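Putative sortase (Streptococcus pneumoniae, PDB 2W1J) probably acts as a pilus-associated class C sortase, a transpeptidase that covalently links pilin subunits into fibres on the bacterial surface. Local coordinates at residues Q148-K153 with R190-P195; S107-I112 with Y171-T176. All coordinates share one frame; numbering follows the deposited sequence.

Interaction 1: Q148-K153 with R190-P195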
loop_
_atom_site.group_PDB
_atom_site.type_symbol
_atom_site.label_atom_id
_atom_site.label_comp_id
_atom_site.label_asym_id
_atom_site.label_seq_id
_atom_site.Cartn_x
_atom_site.Cartn_y
_atom_site.Cartn_z
ATOM N N GLN A 148 7.491 8.005 7.733
ATOM C CA GLN A 148 8.725 7.671 8.434
ATOM C C GLN A 148 8.481 6.442 9.305
ATOM O O GLN A 148 7.558 6.424 10.120
ATOM C CB GLN A 148 9.175 8.856 9.275
ATOM C CG GLN A 148 10.441 8.612 10.075
ATOM C CD GLN A 148 10.803 9.838 10.889
ATOM O OE1 GLN A 148 10.739 10.961 10.397
ATOM N NE2 GLN A 148 11.149 9.633 12.154
ATOM N N VAL A 149 9.295 5.411 9.109
ATOM C CA VAL A 149 9.114 4.159 9.842
ATOM C C VAL A 149 9.244 4.409 11.337
ATOM O O VAL A 149 10.233 4.989 11.806
ATOM C CB VAL A 149 10.142 3.110 9.393
ATOM C CG1 VAL A 149 9.989 1.836 10.228
ATOM C CG2 VAL A 149 9.991 2.844 7.904
ATOM N N ASP A 150 8.256 3.948 12.098
ATOM C CA ASP A 150 8.306 4.037 13.562
ATOM C C ASP A 150 8.140 2.718 14.306
ATOM O O ASP A 150 8.346 2.670 15.513
ATOM C CB ASP A 150 7.308 5.080 14.101
ATOM C CG ASP A 150 5.873 4.550 14.184
ATOM O OD1 ASP A 150 5.508 3.666 13.421
ATOM O OD2 ASP A 150 5.085 5.025 15.043
ATOM N N GLN A 151 7.791 1.645 13.600
ATOM C CA GLN A 151 7.545 0.360 14.264
ATOM C C GLN A 151 7.679 -0.744 13.237
ATOM O O GLN A 151 7.095 -0.653 12.157
ATOM C CB GLN A 151 6.154 0.310 14.894
ATOM C CG GLN A 151 5.828 -1.026 15.571
ATOM C CD GLN A 151 4.466 -1.010 16.239
ATOM O OE1 GLN A 151 4.321 -0.573 17.383
ATOM N NE2 GLN A 151 3.449 -1.486 15.525
ATOM N N VAL A 152 8.477 -1.757 13.559
ATOM C CA VAL A 152 8.600 -2.954 12.734
ATOM C C VAL A 152 8.253 -4.123 13.634
ATOM O O VAL A 152 8.778 -4.236 14.744
ATOM C CB VAL A 152 10.022 -3.109 12.185
ATOM C CG1 VAL A 152 10.135 -4.408 11.389
ATOM C CG2 VAL A 152 10.393 -1.892 11.323
ATOM N N LYS A 153 7.346 -4.986 13.191
ATOM C CA LYS A 153 6.984 -6.104 14.036
ATOM C C LYS A 153 6.632 -7.337 13.236
ATOM O O LYS A 153 6.336 -7.266 12.038
ATOM C CB LYS A 153 5.895 -5.742 15.037
ATOM C CG LYS A 153 4.533 -5.574 14.434
ATOM C CD LYS A 153 3.523 -5.078 15.498
ATOM C CE LYS A 153 3.231 -6.123 16.549
ATOM N NZ LYS A 153 2.314 -5.630 17.621
ATOM N N ARG A 190 5.687 -0.207 9.742
ATOM C CA ARG A 190 4.726 0.886 9.859
ATOM C C ARG A 190 5.439 2.221 9.825
ATOM O O ARG A 190 6.412 2.420 10.558
ATOM C CB ARG A 190 3.944 0.786 11.173
ATOM C CG ARG A 190 2.821 1.801 11.280
ATOM C CD ARG A 190 2.131 1.704 12.624
ATOM N NE ARG A 190 2.957 2.232 13.700
ATOM C CZ ARG A 190 2.610 2.218 14.979
ATOM N NH1 ARG A 190 1.495 1.601 15.359
ATOM N NH2 ARG A 190 3.408 2.767 15.888
ATOM N N GLY A 191 4.927 3.148 9.016
ATOM C CA GLY A 191 5.389 4.538 9.042
ATOM C C GLY A 191 4.266 5.496 9.396
ATOM O O GLY A 191 3.111 5.226 9.075
ATOM N N HIS A 192 4.615 6.596 10.068
ATOM C CA HIS A 192 3.667 7.693 10.272
ATOM C C HIS A 192 3.930 8.802 9.273
ATOM O O HIS A 192 5.061 9.021 8.841
ATOM C CB HIS A 192 3.678 8.237 11.712
ATOM C CG HIS A 192 5.002 8.762 12.164
ATOM N ND1 HIS A 192 5.527 9.977 11.771
ATOM C CD2 HIS A 192 5.903 8.226 13.017
ATOM C CE1 HIS A 192 6.703 10.157 12.352
ATOM N NE2 HIS A 192 6.953 9.105 13.112
ATOM N N ARG A 193 2.863 9.515 8.936
ATOM C CA ARG A 193 2.937 10.602 7.980
ATOM C C ARG A 193 3.834 11.711 8.521
ATOM O O ARG A 193 3.772 12.039 9.719
ATOM C CB ARG A 193 1.528 11.126 7.751
ATOM C CG ARG A 193 1.405 12.218 6.707
ATOM C CD ARG A 193 1.514 11.683 5.289
ATOM N NE ARG A 193 1.349 12.771 4.319
ATOM C CZ ARG A 193 0.172 13.249 3.934
ATOM N NH1 ARG A 193 -0.959 12.708 4.398
ATOM N NH2 ARG A 193 0.113 14.251 3.065
ATOM N N ILE A 194 4.671 12.291 7.658
ATOM C CA ILE A 194 5.474 13.463 8.017
ATOM C C ILE A 194 5.325 14.529 6.938
ATOM O O ILE A 194 4.925 14.239 5.812
ATOM C CB ILE A 194 6.972 13.104 8.185
ATOM C CG1 ILE A 194 7.579 12.559 6.881
ATOM C CG2 ILE A 194 7.151 12.129 9.342
ATOM C CD1 ILE A 194 9.102 12.365 6.933
ATOM N N PRO A 195 5.662 15.779 7.261
ATOM C CA PRO A 195 5.503 16.813 6.240
ATOM C C PRO A 195 6.433 16.601 5.053
ATOM O O PRO A 195 7.536 16.050 5.190
ATOM C CB PRO A 195 5.858 18.104 6.988
ATOM C CG PRO A 195 5.524 17.806 8.404
ATOM C CD PRO A 195 5.908 16.353 8.595
#
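A classic beta bulge interrupts the antiparallel pairing of 148-153 with 190-195: D150 and Q151 together face R190. R190 O takes a short bond from D150 N (2.8 Å) and a weak one from Q151 N (3.4 Å), while R190 N returns a bond to Q151 O nearly along its C=O axis. Beyond the bulge, Q148 and H192 form a hydrogen-bonded pair, N to O in both directions, with H192 N above the carbonyl plane of Q148. Between, V149 and G191, a non-hydrogen-bonded pair, lie 3.8 Å apart, CA to CA. The bulge turns D150 toward R190, and its carboxylate, with CG in the crowded position (chi1 80°), receives R190 side-on in a salt bridge. R190 NE meets the syn lone pair of D150 OD1 in the guanidinium plane (2.9 Å); R190 NH2 reaches D150 OD2 from above the carboxylate plane (2.9 Å). The R190 chain bends at chi3 (73°), and the extended Q151 stacks its amide over one guanidinium face, planes 24° apart, with Q151 NE2 3.7 Å from R190 NH1. Y171, on the adjacent strand 170-178, makes a cation-pi contact with R190. Two residues facing one across antiparallel strands define this classic bulge in the sortase beta-barrel.

Interaction 2: S107-I112 with Y171-T176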
loop_
_atom_site.group_PDB
_atom_site.type_symbol
_atom_site.label_atom_id
_atom_site.label_comp_id
_atom_site.label_asym_id
_atom_site.label_seq_id
_atom_site.Cartn_x
_atom_site.Cartn_y
_atom_site.Cartn_z
ATOM N N SER A 107 -6.430 9.778 11.461
ATOM C CA SER A 107 -7.236 8.574 11.644
ATOM C C SER A 107 -7.376 7.776 10.346
ATOM O O SER A 107 -8.455 7.341 9.957
ATOM C CB SER A 107 -8.592 8.920 12.273
ATOM O OG SER A 107 -8.376 9.563 13.519
ATOM N N THR A 108 -6.242 7.533 9.691
ATOM C CA THR A 108 -6.226 6.702 8.495
ATOM C C THR A 108 -5.093 5.688 8.593
ATOM O O THR A 108 -4.063 5.951 9.219
ATOM C CB THR A 108 -6.069 7.534 7.204
ATOM O OG1 THR A 108 -4.745 8.061 7.129
ATOM C CG2 THR A 108 -7.041 8.699 7.190
ATOM N N HIS A 109 -5.298 4.510 8.004
ATOM C CA HIS A 109 -4.253 3.471 8.004
ATOM C C HIS A 109 -4.415 2.607 6.763
ATOM O O HIS A 109 -5.325 1.777 6.673
ATOM C CB HIS A 109 -4.325 2.610 9.263
ATOM C CG HIS A 109 -3.136 1.715 9.461
ATOM N ND1 HIS A 109 -2.979 0.941 10.589
ATOM C CD2 HIS A 109 -2.029 1.501 8.705
ATOM C CE1 HIS A 109 -1.845 0.265 10.508
ATOM N NE2 HIS A 109 -1.244 0.598 9.380
ATOM N N ALA A 110 -3.542 2.844 5.791
ATOM C CA ALA A 110 -3.505 2.071 4.560
ATOM C C ALA A 110 -2.447 0.987 4.682
ATOM O O ALA A 110 -1.370 1.233 5.223
ATOM C CB ALA A 110 -3.176 2.981 3.378
ATOM N N VAL A 111 -2.751 -0.194 4.148
ATOM C CA VAL A 111 -1.799 -1.304 4.171
ATOM C C VAL A 111 -1.493 -1.726 2.742
ATOM O O VAL A 111 -2.401 -1.919 1.928
ATOM C CB VAL A 111 -2.321 -2.481 5.009
ATOM C CG1 VAL A 111 -1.328 -3.642 4.983
ATOM C CG2 VAL A 111 -2.598 -2.034 6.445
ATOM N N ILE A 112 -0.203 -1.803 2.432
ATOM C CA ILE A 112 0.296 -2.103 1.094
ATOM C C ILE A 112 1.145 -3.372 1.198
ATOM O O ILE A 112 2.035 -3.449 2.043
ATOM C CB ILE A 112 1.129 -0.929 0.522
ATOM C CG1 ILE A 112 0.280 0.347 0.429
ATOM C CG2 ILE A 112 1.719 -1.307 -0.849
ATOM C CD1 ILE A 112 1.050 1.557 -0.041
ATOM N N TYR A 171 -1.163 6.518 9.272
ATOM C CA TYR A 171 -0.194 5.423 9.146
ATOM C C TYR A 171 -0.288 4.739 7.788
ATOM O O TYR A 171 -1.370 4.615 7.207
ATOM C CB TYR A 171 -0.484 4.354 10.204
ATOM C CG TYR A 171 -0.085 4.656 11.628
ATOM C CD1 TYR A 171 1.189 5.120 11.947
ATOM C CD2 TYR A 171 -0.961 4.368 12.683
ATOM C CE1 TYR A 171 1.561 5.335 13.282
ATOM C CE2 TYR A 171 -0.596 4.574 14.008
ATOM C CZ TYR A 171 0.668 5.053 14.299
ATOM O OH TYR A 171 1.026 5.253 15.618
ATOM N N VAL A 172 0.852 4.261 7.299
ATOM C CA VAL A 172 0.873 3.271 6.227
ATOM C C VAL A 172 1.748 2.126 6.722
ATOM O O VAL A 172 2.850 2.357 7.235
ATOM C CB VAL A 172 1.435 3.845 4.907
ATOM C CG1 VAL A 172 1.702 2.731 3.896
ATOM C CG2 VAL A 172 0.467 4.868 4.326
ATOM N N THR A 173 1.247 0.902 6.587
ATOM C CA THR A 173 2.038 -0.287 6.889
ATOM C C THR A 173 2.343 -1.040 5.604
ATOM O O THR A 173 1.461 -1.261 4.763
ATOM C CB THR A 173 1.318 -1.200 7.900
ATOM O OG1 THR A 173 1.213 -0.505 9.151
ATOM C CG2 THR A 173 2.054 -2.533 8.111
ATOM N N LEU A 174 3.613 -1.409 5.461
ATOM C CA LEU A 174 4.096 -2.267 4.391
ATOM C C LEU A 174 4.171 -3.686 4.946
ATOM O O LEU A 174 4.790 -3.929 5.988
ATOM C CB LEU A 174 5.454 -1.770 3.900
ATOM C CG LEU A 174 5.520 -0.262 3.622
ATOM C CD1 LEU A 174 6.923 0.105 3.167
ATOM C CD2 LEU A 174 4.508 0.139 2.573
ATOM N N LEU A 175 3.492 -4.602 4.253
ATOM C CA LEU A 175 3.242 -5.953 4.739
ATOM C C LEU A 175 3.868 -6.989 3.807
ATOM O O LEU A 175 3.631 -6.952 2.602
ATOM C CB LEU A 175 1.725 -6.170 4.790
ATOM C CG LEU A 175 1.174 -7.569 5.052
ATOM C CD1 LEU A 175 1.599 -8.034 6.433
ATOM C CD2 LEU A 175 -0.343 -7.604 4.920
ATOM N N THR A 176 4.638 -7.921 4.372
ATOM C CA THR A 176 5.164 -9.033 3.579
ATOM C C THR A 176 5.269 -10.283 4.443
ATOM O O THR A 176 4.935 -10.252 5.627
ATOM C CB THR A 176 6.498 -8.653 2.913
ATOM O OG1 THR A 176 6.822 -9.608 1.901
ATOM C CG2 THR A 176 7.635 -8.566 3.925
HETATM O O HOH W 1 -2.999 6.409 5.864
#
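Y171 lays its CB over one face of the H109 imidazole, 3.6 Å from H109 CD2, a CH-pi contact between neighbouring parallel strands of the sortase beta-barrel. The Y171 ring itself turns its edge toward the H109 face, planes 59° apart. Extended from the backbone with CG anti to N (chi1 -169°), H109 reaches obliquely across to T173, and H109 NE2 and T173 OG1 share a hydrogen bond of 2.7 Å in which either could be the donor; ND1 is held by L164 O, so both ring nitrogens have partners and the ring's rotation is fixed. On the other face of the sheet, A110 CB packs on V172 CG2, and I112 touches V172 and L174. The backbone alternates in parallel register: A110 N and I112 N bond to Y171 O and T173 O, while T173 N and L175 N bond to A110 O and I112 O. T173 to T176 are the TLLT of the TLxTC signature, which in sortases ends in the catalytic cysteine. At the start of the pair, T108 O takes the nearly straight bond from Y171 N, and T108 OG1, also bonded to G105 O, accepts a hydrogen bond from a water (2.7 Å), which also donates to Y171 O at 2.8 Å.

How the interactions relate
Both interactions lie in one mixed beta sheet, with centres about 9 Å apart. Across it the strands run 108-113, 170-178, 185-194, 144-155, so interactions 2 and 1 are joined by the pairing of the middle two, where G191 N lies 2.8 Å from V172 O, a probable hydrogen bond, and R190 CG packs against T173 OG1. Along the chain the segments alternate: 107-112, 148-153, 171-176, 190-195. Strand 108-113 pairs with 170-178 in parallel; the next two pairings are antiparallel. Strand 170-178, part of interaction 2 and next to 185-194 of interaction 1, carries the TLxTC signature and leads to the probable catalytic cysteine; interaction 1 continues the same sheet one strand further on.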